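Local coordinates for importin-95 (Chaetomium thermophilum, PDB 4XRI), which probably acts as a flexible HEAT-repeat nuclear import receptor that carries cargo proteins and binds a small GTPase, as in other importin-beta proteins, at residues A631-L636 with I672-D677; S585-L590 with Q610-I615. The protein carries 2 engineered substitutions. All blocks are in the same frame, centred on the assembly; numbering follows the deposited sequence.

In the fold
Both contacts lie on the same side of the chain's centre, in the importin-beta superhelix of HEAT repeats, about 14 Å apart between centres. They follow in series along the chain. Contact 2 joins helices 573-597 and 605-616, and contact 1 joins helices 625-640 and 665-682. Contact 2 is wholly apolar, and all three of its touching residues are buried. Contact 1 is only partly buried and adds to an apolar base a polar bond between two partly exposed residues. The two meet directly: Leu612 CD1 of contact 2 packs 3.6 Å from Ile633 CG1 of contact 1, and also against the methyl of Ala632.

Contact 1. Residues A631-L636 with I672-D677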
# COMPACT_ATOMS: atom_id res chain seq x y z
N ALA A 631 -9.58 20.92 -1.67
CA ALA A 631 -9.27 20.68 -0.27
C ALA A 631 -9.18 22.00 0.49
O ALA A 631 -9.64 22.11 1.63
CB ALA A 631 -7.96 19.91 -0.13
N ALA A 632 -8.60 23.01 -0.16
CA ALA A 632 -8.49 24.34 0.42
C ALA A 632 -9.85 25.02 0.52
O ALA A 632 -10.15 25.69 1.51
CB ALA A 632 -7.53 25.19 -0.40
N ILE A 633 -10.68 24.83 -0.50
CA ILE A 633 -12.02 25.39 -0.52
C ILE A 633 -12.89 24.75 0.57
O ILE A 633 -13.65 25.44 1.26
CB ILE A 633 -12.70 25.22 -1.89
CG1 ILE A 633 -11.98 26.06 -2.94
CG2 ILE A 633 -14.17 25.61 -1.83
CD1 ILE A 633 -12.48 25.84 -4.35
N SER A 634 -12.76 23.44 0.71
CA SER A 634 -13.45 22.70 1.77
C SER A 634 -13.11 23.27 3.14
O SER A 634 -13.98 23.42 4.00
CB SER A 634 -13.10 21.22 1.71
OG SER A 634 -13.57 20.54 2.86
N ALA A 635 -11.83 23.57 3.33
CA ALA A 635 -11.35 24.18 4.57
C ALA A 635 -12.01 25.53 4.80
O ALA A 635 -12.46 25.82 5.91
CB ALA A 635 -9.84 24.33 4.53
N LEU A 636 -12.09 26.33 3.75
CA LEU A 636 -12.68 27.66 3.85
C LEU A 636 -14.17 27.59 4.17
O LEU A 636 -14.69 28.41 4.92
CB LEU A 636 -12.45 28.44 2.55
CG LEU A 636 -12.86 29.91 2.65
CD1 LEU A 636 -11.96 30.64 3.64
CD2 LEU A 636 -12.84 30.59 1.29
N ILE A 672 -17.62 14.92 -4.22
CA ILE A 672 -18.66 14.35 -3.37
C ILE A 672 -18.43 14.72 -1.91
O ILE A 672 -19.36 15.06 -1.19
CB ILE A 672 -18.72 12.82 -3.51
CG1 ILE A 672 -19.02 12.44 -4.96
CG2 ILE A 672 -19.77 12.24 -2.57
CD1 ILE A 672 -18.82 10.96 -5.25
N GLY A 673 -17.16 14.67 -1.50
CA GLY A 673 -16.77 15.08 -0.16
C GLY A 673 -17.04 16.56 0.05
O GLY A 673 -17.42 16.99 1.14
N LEU A 674 -16.86 17.35 -1.01
CA LEU A 674 -17.11 18.78 -0.94
C LEU A 674 -18.60 19.08 -0.74
O LEU A 674 -18.96 20.04 -0.06
CB LEU A 674 -16.61 19.48 -2.21
CG LEU A 674 -15.39 20.39 -2.05
CD1 LEU A 674 -15.67 21.50 -1.04
CD2 LEU A 674 -14.17 19.58 -1.63
N VAL A 675 -19.46 18.26 -1.34
CA VAL A 675 -20.90 18.43 -1.18
C VAL A 675 -21.28 18.18 0.27
O VAL A 675 -22.10 18.91 0.84
CB VAL A 675 -21.70 17.47 -2.09
CG1 VAL A 675 -23.20 17.67 -1.87
CG2 VAL A 675 -21.35 17.71 -3.55
N SER A 676 -20.68 17.16 0.87
CA SER A 676 -20.87 16.88 2.29
C SER A 676 -20.40 18.06 3.13
O SER A 676 -21.10 18.48 4.05
CB SER A 676 -20.12 15.61 2.70
OG SER A 676 -20.83 14.45 2.30
N ASP A 677 -19.22 18.58 2.81
CA ASP A 677 -18.67 19.73 3.50
C ASP A 677 -19.60 20.93 3.44
O ASP A 677 -19.90 21.55 4.46
CB ASP A 677 -17.30 20.10 2.92
CG ASP A 677 -16.25 19.05 3.19
OD1 ASP A 677 -16.30 18.43 4.27
OD2 ASP A 677 -15.36 18.86 2.33
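Ser634 and Leu674 sit side by side on two nearly parallel helix segments, whose axes approach to 9.8 Å. Ser634 CA and Leu674 CA are 6.0 Å apart. The small serine side chain is consistent with so close an approach.

Leu674 lays its branched end alongside Ser634. Leu674 CD1 lies 3.8 Å from Ser634 CB, and CD2 touches the same CB. The leucine's first torsion, -110°, is far from a staggered value, which may reflect strain or an imperfectly placed side chain. A looser touch joins Leu674 CD1 to Ile633 CG2 at 4.4 Å. Helix 648-660 packs on this apolar side: Phe651 meets Ile633 and Leu655 meets Leu674.

Asp677, three residues after Leu674, supplies the polar half. Ser634 OG points away from its own backbone N (chi1 169°) and reaches this carboxylate. Ser634 OG donates to Asp677 OD2 at 2.5 Å. The hydroxyl comes from above the carboxylate, 75° out of its plane, so the bond is poorly directed at the acceptor.

Asp677 OD2 also lies 3.0 Å from Gly673 O, an acceptor of the same helix. This closeness may disfavour a negative charge and raise the pKa of Asp677. The serine proton probably offsets part of that cost, and it ties two neighbouring solenoid helices together beside their apolar packing.

Contact 2. Residues S585-L590 with Q610-I615; sequences SLCTVL and QVLLQI
Leu612 meets Cys587 and Leu590 without any ring or other flat group in the contact, so there are no faces or edges to assign. The helices are 573-597 and 605-616, consecutive members of the HEAT-repeat solenoid. Their backbones stay well apart here: the nearest CA atoms, those of Cys587 and Leu612, are 8.6 Å from each other. Side chains alone bridge the distance.

All three residues are buried, and their CB atoms face the opposite segment. Cys587 and Leu590 are three residues apart, so both project from the same side of their helix. Leu612 holds its CG anti to its carbonyl carbon (chi1 -75°) and extends onward from there. This brings one methyl, CD2, to both partners. Cys587 SG acts as an apolar group and lies 4.0 Å from Leu612 CD2.

Helix 625-640 also packs here, with Val629 touching both Cys587 and Leu612. Helix 546-567 packs nearby through Leu564 on Ile615. The contact therefore belongs to the hydrophobic interior between successive helices, held by van der Waals packing. Its second touch is between methyls, with Leu590 CD2 resting 4.3 Å from Leu612 CD2.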
# COMPACT_ATOMS: atom_id res chain seq x y z
N SER A 585 1.55 22.58 -3.54
CA SER A 585 2.21 22.84 -2.27
C SER A 585 1.65 24.09 -1.60
O SER A 585 1.42 24.11 -0.39
CB SER A 585 3.72 22.98 -2.47
OG SER A 585 4.31 21.76 -2.89
N LEU A 586 1.45 25.13 -2.40
CA LEU A 586 0.93 26.40 -1.89
C LEU A 586 -0.51 26.25 -1.39
O LEU A 586 -0.90 26.89 -0.41
CB LEU A 586 1.00 27.48 -2.97
CG LEU A 586 2.39 28.07 -3.21
CD1 LEU A 586 2.40 28.94 -4.46
CD2 LEU A 586 2.84 28.87 -2.00
N CYS A 587 -1.29 25.42 -2.07
CA CYS A 587 -2.65 25.14 -1.63
C CYS A 587 -2.65 24.38 -0.31
O CYS A 587 -3.51 24.60 0.54
CB CYS A 587 -3.42 24.34 -2.70
SG CYS A 587 -3.99 25.32 -4.11
N THR A 588 -1.68 23.49 -0.15
CA THR A 588 -1.53 22.71 1.07
C THR A 588 -1.28 23.62 2.27
O THR A 588 -1.89 23.46 3.33
CB THR A 588 -0.39 21.68 0.96
OG1 THR A 588 -0.75 20.68 -0.01
CG2 THR A 588 -0.13 21.01 2.30
N VAL A 589 -0.37 24.57 2.11
CA VAL A 589 -0.05 25.53 3.16
C VAL A 589 -1.24 26.44 3.43
O VAL A 589 -1.59 26.69 4.58
CB VAL A 589 1.17 26.39 2.79
CG1 VAL A 589 1.45 27.39 3.90
CG2 VAL A 589 2.39 25.52 2.56
N LEU A 590 -1.85 26.94 2.36
CA LEU A 590 -3.04 27.78 2.48
C LEU A 590 -4.12 27.07 3.28
O LEU A 590 -4.71 27.64 4.20
CB LEU A 590 -3.57 28.17 1.10
CG LEU A 590 -4.88 28.98 1.14
CD1 LEU A 590 -4.65 30.32 1.81
CD2 LEU A 590 -5.46 29.17 -0.26
N GLN A 610 -11.14 33.92 -5.08
CA GLN A 610 -10.83 34.52 -6.37
C GLN A 610 -9.67 33.81 -7.06
O GLN A 610 -9.76 33.45 -8.23
CB GLN A 610 -10.51 36.01 -6.22
CG GLN A 610 -10.13 36.71 -7.52
CD GLN A 610 -11.34 37.07 -8.37
OE1 GLN A 610 -12.48 36.84 -7.97
NE2 GLN A 610 -11.09 37.64 -9.54
N VAL A 611 -8.58 33.58 -6.32
CA VAL A 611 -7.40 32.96 -6.91
C VAL A 611 -7.61 31.46 -7.10
O VAL A 611 -7.13 30.88 -8.07
CB VAL A 611 -6.13 33.21 -6.05
CG1 VAL A 611 -6.24 32.57 -4.68
CG2 VAL A 611 -4.89 32.70 -6.77
N LEU A 612 -8.35 30.83 -6.18
CA LEU A 612 -8.56 29.39 -6.25
C LEU A 612 -9.44 29.01 -7.43
O LEU A 612 -9.20 28.00 -8.09
CB LEU A 612 -9.19 28.87 -4.95
CG LEU A 612 -8.25 28.77 -3.74
CD1 LEU A 612 -8.96 28.07 -2.58
CD2 LEU A 612 -6.97 28.03 -4.11
N LEU A 613 -10.46 29.82 -7.70
CA LEU A 613 -11.34 29.57 -8.83
C LEU A 613 -10.64 29.87 -10.15
O LEU A 613 -10.86 29.20 -11.16
CB LEU A 613 -12.63 30.39 -8.72
CG LEU A 613 -13.60 29.94 -7.62
CD1 LEU A 613 -14.92 30.68 -7.73
CD2 LEU A 613 -13.82 28.43 -7.68
N GLN A 614 -9.79 30.90 -10.14
CA GLN A 614 -9.00 31.25 -11.32
C GLN A 614 -8.02 30.13 -11.67
O GLN A 614 -7.75 29.88 -12.85
CB GLN A 614 -8.24 32.56 -11.08
CG GLN A 614 -9.07 33.80 -11.32
CD GLN A 614 -8.31 35.08 -11.01
OE1 GLN A 614 -7.46 35.11 -10.13
NE2 GLN A 614 -8.63 36.14 -11.74
N ILE A 615 -7.50 29.47 -10.65
CA ILE A 615 -6.59 28.34 -10.86
C ILE A 615 -7.35 27.15 -11.44
O ILE A 615 -6.85 26.47 -12.33
CB ILE A 615 -5.89 27.94 -9.55
CG1 ILE A 615 -4.88 29.02 -9.15
CG2 ILE A 615 -5.18 26.61 -9.70
CD1 ILE A 615 -4.21 28.76 -7.82